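Local coordinates for PA14 domain-containing protein (Clostridium clariflavum, PDB 6QDI) that probably senses plant-biomass polysaccharides outside the cell as the calcium-binding tandem PA14 part of a membrane-bound RsgI-type anti-sigma factor, at residues D42-S46 with Y110-G115; I65-V71 with T114-K120. All coordinates share one frame; numbering follows the deposited sequence. Where two conformers were deposited one is given.

Contact 1 of 2, residues D42-S46 with Y110-G115; sequences DESYS and YFNNTG. With CA (calcium ion), chain G; CA (calcium ion), chain D.
Glu-43, Tyr-45 and Ser-46 meet 110-115 along an antiparallel ladder: the axes of strands 44-46 and 110-113 approach to 4.7 Å at 177°, and Tyr-45 and Asn-112 form the hydrogen-bonded pair, Asn-112 N to Tyr-45 O 2.9 Å and Tyr-45 N to Asn-112 O 3.2 Å. Just past the strand end, Thr-114 N continues the ladder by donating to Glu-43 O (2.8 Å). The carboxylate of Glu-43 reaches one residue further, where OE1 takes the N-H of Gly-115 on its anti side at 2.8 Å; its OE2 is salt-bridged to Lys-190 of the second PA14 region. Asn-112 lays its CB over one face of the Tyr-45 ring, a CH-pi contact of 3.9 Å to the centroid, displaced toward the rim. With CG anti to the backbone N (chi1 -169°), its amide stands steeply to the ring plane and is gripped at both ends: OD1 binds a calcium ion, while ND2 gives a nearly straight bond (173°) to Gly-115 O. This fixes which way round the amide sits. Tyr-45 CE1 also meets the edge of the Tyr-110 ring. In the loop leading into strand 44-46, Asp-42 chelates a second calcium ion through both carboxylate oxygens and accepts Ser-44 N on OD1, an Asx turn; Ser-44 adds its O and OG, the latter 2.5 Å from the metal, and three waters and Asp-10 O complete the shell. The paired strands thus each lend ligands to a different calcium ion, Ser-44 to one and Asn-112 to the other. In the sheet, strand 44-53 lies between 4-9 and 104-113, Ser-46 bonding to Phe-9, whereas strand 104-113 has 71-75 as its further neighbour; Trp-183 of strand 180-184 packs on Asp-42 and Ser-44.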
loop_
_atom_site.group_PDB
_atom_site.type_symbol
_atom_site.label_atom_id
_atom_site.label_comp_id
_atom_site.label_asym_id
_atom_site.label_seq_id
_atom_site.Cartn_x
_atom_site.Cartn_y
_atom_site.Cartn_z
ATOM N N ASP A 42 6.008 -8.140 -6.090
ATOM C CA ASP A 42 7.140 -8.060 -5.191
ATOM C C ASP A 42 6.884 -8.685 -3.821
ATOM O O ASP A 42 7.730 -8.572 -2.936
ATOM C CB ASP A 42 7.617 -6.625 -5.005
ATOM C CG ASP A 42 6.592 -5.738 -4.306
ATOM O OD1 ASP A 42 5.502 -6.214 -3.995
ATOM O OD2 ASP A 42 6.883 -4.550 -4.050
ATOM N N GLU A 43 5.711 -9.292 -3.625
ATOM C CA GLU A 43 5.367 -9.978 -2.378
ATOM C C GLU A 43 4.998 -9.066 -1.223
ATOM O O GLU A 43 4.878 -9.534 -0.099
ATOM C CB GLU A 43 6.402 -11.028 -1.951
ATOM C CG GLU A 43 6.910 -11.922 -3.066
ATOM C CD GLU A 43 7.976 -12.876 -2.642
ATOM O OE1 GLU A 43 8.175 -13.100 -1.417
ATOM O OE2 GLU A 43 8.661 -13.422 -3.555
ATOM N N SER A 44 4.780 -7.767 -1.504
ATOM C CA SER A 44 4.343 -6.815 -0.465
ATOM C C SER A 44 3.089 -6.093 -0.928
ATOM O O SER A 44 3.159 -5.236 -1.815
ATOM C CB SER A 44 5.429 -5.838 -0.097
ATOM O OG SER A 44 5.923 -5.124 -1.190
ATOM N N TYR A 45 1.920 -6.435 -0.389
ATOM C CA TYR A 45 0.676 -5.837 -0.865
ATOM C C TYR A 45 -0.373 -5.981 0.205
ATOM O O TYR A 45 -0.173 -6.665 1.213
ATOM C CB TYR A 45 0.227 -6.447 -2.235
ATOM C CG TYR A 45 0.067 -7.944 -2.215
ATOM C CD1 TYR A 45 -1.104 -8.517 -1.757
ATOM C CD2 TYR A 45 1.086 -8.793 -2.645
ATOM C CE1 TYR A 45 -1.266 -9.919 -1.722
ATOM C CE2 TYR A 45 0.933 -10.173 -2.611
ATOM C CZ TYR A 45 -0.236 -10.716 -2.137
ATOM O OH TYR A 45 -0.418 -12.083 -2.063
ATOM N N SER A 46 -1.493 -5.297 0.008
ATOM C CA SER A 46 -2.546 -5.335 1.013
ATOM C C SER A 46 -3.870 -5.059 0.324
ATOM O O SER A 46 -3.904 -4.566 -0.821
ATOM C CB SER A 46 -2.243 -4.356 2.167
ATOM O OG SER A 46 -2.064 -3.016 1.687
ATOM N N TYR A 110 -6.322 -6.788 5.018
ATOM C CA TYR A 110 -5.409 -7.915 4.857
ATOM C C TYR A 110 -4.059 -7.407 4.349
ATOM O O TYR A 110 -4.026 -6.472 3.531
ATOM C CB TYR A 110 -6.034 -8.879 3.803
ATOM C CG TYR A 110 -5.014 -9.829 3.226
ATOM C CD1 TYR A 110 -4.624 -10.975 3.895
ATOM C CD2 TYR A 110 -4.340 -9.506 2.054
ATOM C CE1 TYR A 110 -3.607 -11.777 3.405
ATOM C CE2 TYR A 110 -3.286 -10.265 1.578
ATOM C CZ TYR A 110 -2.912 -11.403 2.269
ATOM O OH TYR A 110 -1.877 -12.154 1.782
ATOM N N PHE A 111 -2.966 -8.071 4.740
ATOM C CA PHE A 111 -1.688 -7.829 4.093
ATOM C C PHE A 111 -0.870 -9.064 3.890
ATOM O O PHE A 111 -0.928 -10.005 4.697
ATOM C CB PHE A 111 -0.852 -6.725 4.803
ATOM C CG PHE A 111 -0.202 -7.124 6.115
ATOM C CD1 PHE A 111 1.070 -7.689 6.143
ATOM C CD2 PHE A 111 -0.833 -6.901 7.324
ATOM C CE1 PHE A 111 1.687 -8.014 7.330
ATOM C CE2 PHE A 111 -0.202 -7.210 8.520
ATOM C CZ PHE A 111 1.045 -7.773 8.544
ATOM N N ASN A 112 -0.027 -9.023 2.860
ATOM C CA ASN A 112 1.063 -9.970 2.648
ATOM C C ASN A 112 2.370 -9.241 2.806
ATOM O O ASN A 112 2.601 -8.234 2.134
ATOM C CB ASN A 112 1.001 -10.655 1.303
ATOM C CG ASN A 112 1.972 -11.815 1.228
ATOM O OD1 ASN A 112 2.349 -12.334 2.268
ATOM N ND2 ASN A 112 2.380 -12.240 0.025
ATOM N N ASN A 113 3.254 -9.762 3.667
ATOM C CA ASN A 113 4.586 -9.209 3.888
ATOM C C ASN A 113 5.622 -10.310 3.600
ATOM O O ASN A 113 6.185 -10.883 4.534
ATOM C CB ASN A 113 4.708 -8.696 5.305
ATOM C CG ASN A 113 6.039 -8.030 5.587
ATOM O OD1 ASN A 113 6.835 -7.757 4.726
ATOM N ND2 ASN A 113 6.249 -7.741 6.824
ATOM N N THR A 114 5.837 -10.546 2.306
ATOM C CA THR A 114 6.726 -11.570 1.705
ATOM C C THR A 114 6.117 -12.963 1.734
ATOM O O THR A 114 5.238 -13.296 2.548
ATOM C CB THR A 114 8.151 -11.627 2.286
ATOM O OG1 THR A 114 8.191 -12.289 3.557
ATOM C CG2 THR A 114 8.763 -10.247 2.366
ATOM N N GLY A 115 6.610 -13.794 0.833
ATOM C CA GLY A 115 6.217 -15.186 0.778
ATOM C C GLY A 115 4.802 -15.371 0.291
ATOM O O GLY A 115 4.227 -14.533 -0.405
HETATM CA CA CA G . 4.687 -3.997 -3.089
HETATM CA CA CA D . 3.307 -14.034 3.576
HETATM O O HOH W 1 5.223 -2.166 -4.678
HETATM O O HOH W 2 5.515 -2.228 -1.594
HETATM O O HOH W 3 3.153 -4.597 -4.804
#

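Contact 2 of 2, residues I65-V71 with T114-K120; sequences ISRDNGV and TGNGFVK. With CA (calcium ion), chain D; EDO (1,2-ethanediol), chain C.
Asp-68 and Phe-118 form one of two hydrogen-bonded pairs in this antiparallel ladder, whose strand axes run 4.7 Å apart at 168°. Four backbone bonds carry it: Asp-68 N to Phe-118 O is 2.9 Å and Phe-118 N to Asp-68 O 3.1 Å, and Ser-66 pairs likewise with Lys-120.

Among the nonpolar contacts, Asp-68 CB sits over the centre of the Phe-118 ring, 3.5 Å from the centroid and 12° off the normal. The ring lies back across the neighbouring strand because CG stands between the backbone N and carbonyl carbon (chi1 54°). On the face of Arg-67 and Val-119, Val-119 CG2 meets CG2 of Val-71, from the other sheet, at 3.9 Å; Tyr-110 packs on both valines.

Within its own segment, Arg-67 NH2 bonds to Asn-69 O, bracing the turn after the strand; its guanidinium is also salt-bridged to Glu-92 and Asp-85.

Metal bonds close the end: calcium takes Asp-68 OD1 at 2.3 Å, Asn-69 OD1 at 2.5 Å, and the backbone oxygens of Thr-114 and Asn-116, with Asn-112 as the remaining protein ligand. Both hydroxyls of an ethanediol, probably from the crystallisation liquor, also bind it. The cis-linked Asp-68 and Asn-69 are an Asp-Asn version of the Asp-Asp pair by which PA14 lectins such as yeast adhesins hold calcium and sugar, and the ethanediol hydroxyls are consistent with a sugar site.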
loop_
_atom_site.group_PDB
_atom_site.type_symbol
_atom_site.label_atom_id
_atom_site.label_comp_id
_atom_site.label_asym_id
_atom_site.label_seq_id
_atom_site.Cartn_x
_atom_site.Cartn_y
_atom_site.Cartn_z
ATOM N N ILE A 65 -11.090 -17.064 9.956
ATOM C CA ILE A 65 -10.119 -16.593 9.014
ATOM C C ILE A 65 -8.908 -17.504 8.989
ATOM O O ILE A 65 -8.372 -17.870 10.023
ATOM C CB ILE A 65 -9.757 -15.139 9.307
ATOM C CG1 ILE A 65 -10.966 -14.249 8.912
ATOM C CG2 ILE A 65 -8.570 -14.698 8.467
ATOM C CD1 ILE A 65 -10.865 -12.758 8.971
ATOM N N SER A 66 -8.489 -17.847 7.770
ATOM C CA SER A 66 -7.163 -18.406 7.472
ATOM C C SER A 66 -6.384 -17.294 6.793
ATOM O O SER A 66 -6.918 -16.676 5.859
ATOM C CB SER A 66 -7.316 -19.614 6.532
ATOM O OG SER A 66 -8.213 -20.574 7.045
ATOM N N ARG A 67 -5.155 -17.023 7.250
ATOM C CA ARG A 67 -4.462 -15.824 6.799
ATOM C C ARG A 67 -2.958 -16.048 6.693
ATOM O O ARG A 67 -2.323 -16.660 7.564
ATOM C CB ARG A 67 -4.708 -14.657 7.760
ATOM C CG ARG A 67 -4.145 -14.883 9.169
ATOM C CD ARG A 67 -4.440 -13.808 10.161
ATOM N NE ARG A 67 -3.797 -14.060 11.433
ATOM C CZ ARG A 67 -2.584 -13.679 11.777
ATOM N NH1 ARG A 67 -2.152 -13.937 13.003
ATOM N NH2 ARG A 67 -1.807 -13.010 10.920
ATOM N N ASP A 68 -2.395 -15.388 5.687
ATOM C CA ASP A 68 -0.937 -15.213 5.570
ATOM C C ASP A 68 -0.830 -13.915 4.787
ATOM O O ASP A 68 -1.071 -13.956 3.588
ATOM C CB ASP A 68 -0.313 -16.403 4.886
ATOM C CG ASP A 68 1.149 -16.240 4.668
ATOM O OD1 ASP A 68 1.670 -15.105 4.832
ATOM O OD2 ASP A 68 1.819 -17.260 4.291
ATOM N N ASN A 69 -0.576 -12.735 5.382
ATOM C CA ASN A 69 -0.213 -12.510 6.765
ATOM C C ASN A 69 -1.352 -11.897 7.592
ATOM O O ASN A 69 -2.205 -12.649 8.071
ATOM C CB ASN A 69 1.071 -11.659 6.832
ATOM C CG ASN A 69 2.262 -12.432 6.320
ATOM O OD1 ASN A 69 2.674 -12.274 5.163
ATOM N ND2 ASN A 69 2.737 -13.367 7.139
ATOM N N GLY A 70 -1.390 -10.595 7.783
ATOM C CA GLY A 70 -2.293 -10.023 8.780
ATOM C C GLY A 70 -3.714 -9.824 8.291
ATOM O O GLY A 70 -3.956 -9.597 7.108
ATOM N N VAL A 71 -4.661 -9.878 9.237
ATOM C CA VAL A 71 -6.067 -9.576 8.981
ATOM C C VAL A 71 -6.673 -8.805 10.127
ATOM O O VAL A 71 -6.363 -9.074 11.309
ATOM C CB VAL A 71 -6.889 -10.863 8.725
ATOM C CG1 VAL A 71 -8.406 -10.676 8.893
ATOM C CG2 VAL A 71 -6.524 -11.474 7.386
ATOM N N THR A 114 5.837 -10.546 2.306
ATOM C CA THR A 114 6.726 -11.570 1.705
ATOM C C THR A 114 6.117 -12.963 1.734
ATOM O O THR A 114 5.238 -13.296 2.548
ATOM C CB THR A 114 8.151 -11.627 2.286
ATOM O OG1 THR A 114 8.191 -12.289 3.557
ATOM C CG2 THR A 114 8.763 -10.247 2.366
ATOM N N GLY A 115 6.610 -13.794 0.833
ATOM C CA GLY A 115 6.217 -15.186 0.778
ATOM C C GLY A 115 4.802 -15.371 0.291
ATOM O O GLY A 115 4.227 -14.533 -0.405
ATOM N N ASN A 116 4.251 -16.515 0.647
ATOM C CA ASN A 116 2.899 -16.865 0.288
ATOM C C ASN A 116 1.933 -15.796 0.816
ATOM O O ASN A 116 2.150 -15.204 1.878
ATOM C CB ASN A 116 2.531 -18.214 0.923
ATOM C CG ASN A 116 1.397 -18.953 0.194
ATOM O OD1 ASN A 116 0.762 -18.446 -0.740
ATOM N ND2 ASN A 116 1.126 -20.169 0.667
ATOM N N GLY A 117 0.830 -15.622 0.098
ATOM C CA GLY A 117 -0.274 -14.785 0.514
ATOM C C GLY A 117 -1.577 -15.539 0.316
ATOM O O GLY A 117 -1.812 -16.065 -0.751
ATOM N N PHE A 118 -2.405 -15.583 1.370
ATOM C CA PHE A 118 -3.720 -16.183 1.271
ATOM C C PHE A 118 -4.635 -15.575 2.333
ATOM O O PHE A 118 -4.170 -15.151 3.391
ATOM C CB PHE A 118 -3.684 -17.718 1.333
ATOM C CG PHE A 118 -2.984 -18.316 2.519
ATOM C CD1 PHE A 118 -3.599 -18.365 3.767
ATOM C CD2 PHE A 118 -1.760 -18.945 2.356
ATOM C CE1 PHE A 118 -2.972 -18.978 4.852
ATOM C CE2 PHE A 118 -1.148 -19.590 3.430
ATOM C CZ PHE A 118 -1.737 -19.591 4.664
ATOM N N VAL A 119 -5.938 -15.617 2.062
ATOM C CA VAL A 119 -6.925 -15.173 3.009
ATOM C C VAL A 119 -8.260 -15.804 2.623
ATOM O O VAL A 119 -8.692 -15.740 1.458
ATOM C CB VAL A 119 -6.993 -13.645 3.117
ATOM C CG1 VAL A 119 -7.285 -12.930 1.820
ATOM C CG2 VAL A 119 -7.986 -13.221 4.182
ATOM N N LYS A 120 -8.913 -16.409 3.592
ATOM C CA LYS A 120 -10.186 -17.089 3.379
ATOM C C LYS A 120 -11.115 -16.796 4.536
ATOM O O LYS A 120 -10.728 -17.012 5.692
ATOM C CB LYS A 120 -9.942 -18.622 3.312
ATOM C CG LYS A 120 -11.106 -19.506 2.990
ATOM C CD LYS A 120 -10.642 -20.957 2.764
ATOM C CE LYS A 120 -11.690 -22.038 2.933
ATOM N NZ LYS A 120 -11.167 -23.286 2.345
HETATM CA CA CA D . 3.307 -14.034 3.576
HETATM C C1 EDO C . 5.056 -16.533 4.904
HETATM O O1 EDO C . 4.243 -16.322 3.729
HETATM C C2 EDO C . 5.876 -15.260 5.187
HETATM O O2 EDO C . 4.930 -14.251 5.415
#

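Contact 1 is the more buried, its centre about 9 Å from that of the chain against about 16 Å for contact 2, which is only partly buried. They belong to different sheets of the first PA14 domain, yet the chain turns back at Thr-114 and Gly-115, which both contacts share. One calcium ion draws ligands from each, and Tyr-110 OH to Asp-68 O (2.7 Å) and Phe-111 O to Asn-69 N (2.8 Å) tie them further as probable hydrogen bonds. Contact 1 adds a second calcium ion near the interdomain side; contact 2 instead sets the Phe-118 ring directly against its metal ligand Asp-68, with a valine contact on the opposite face of the ladder.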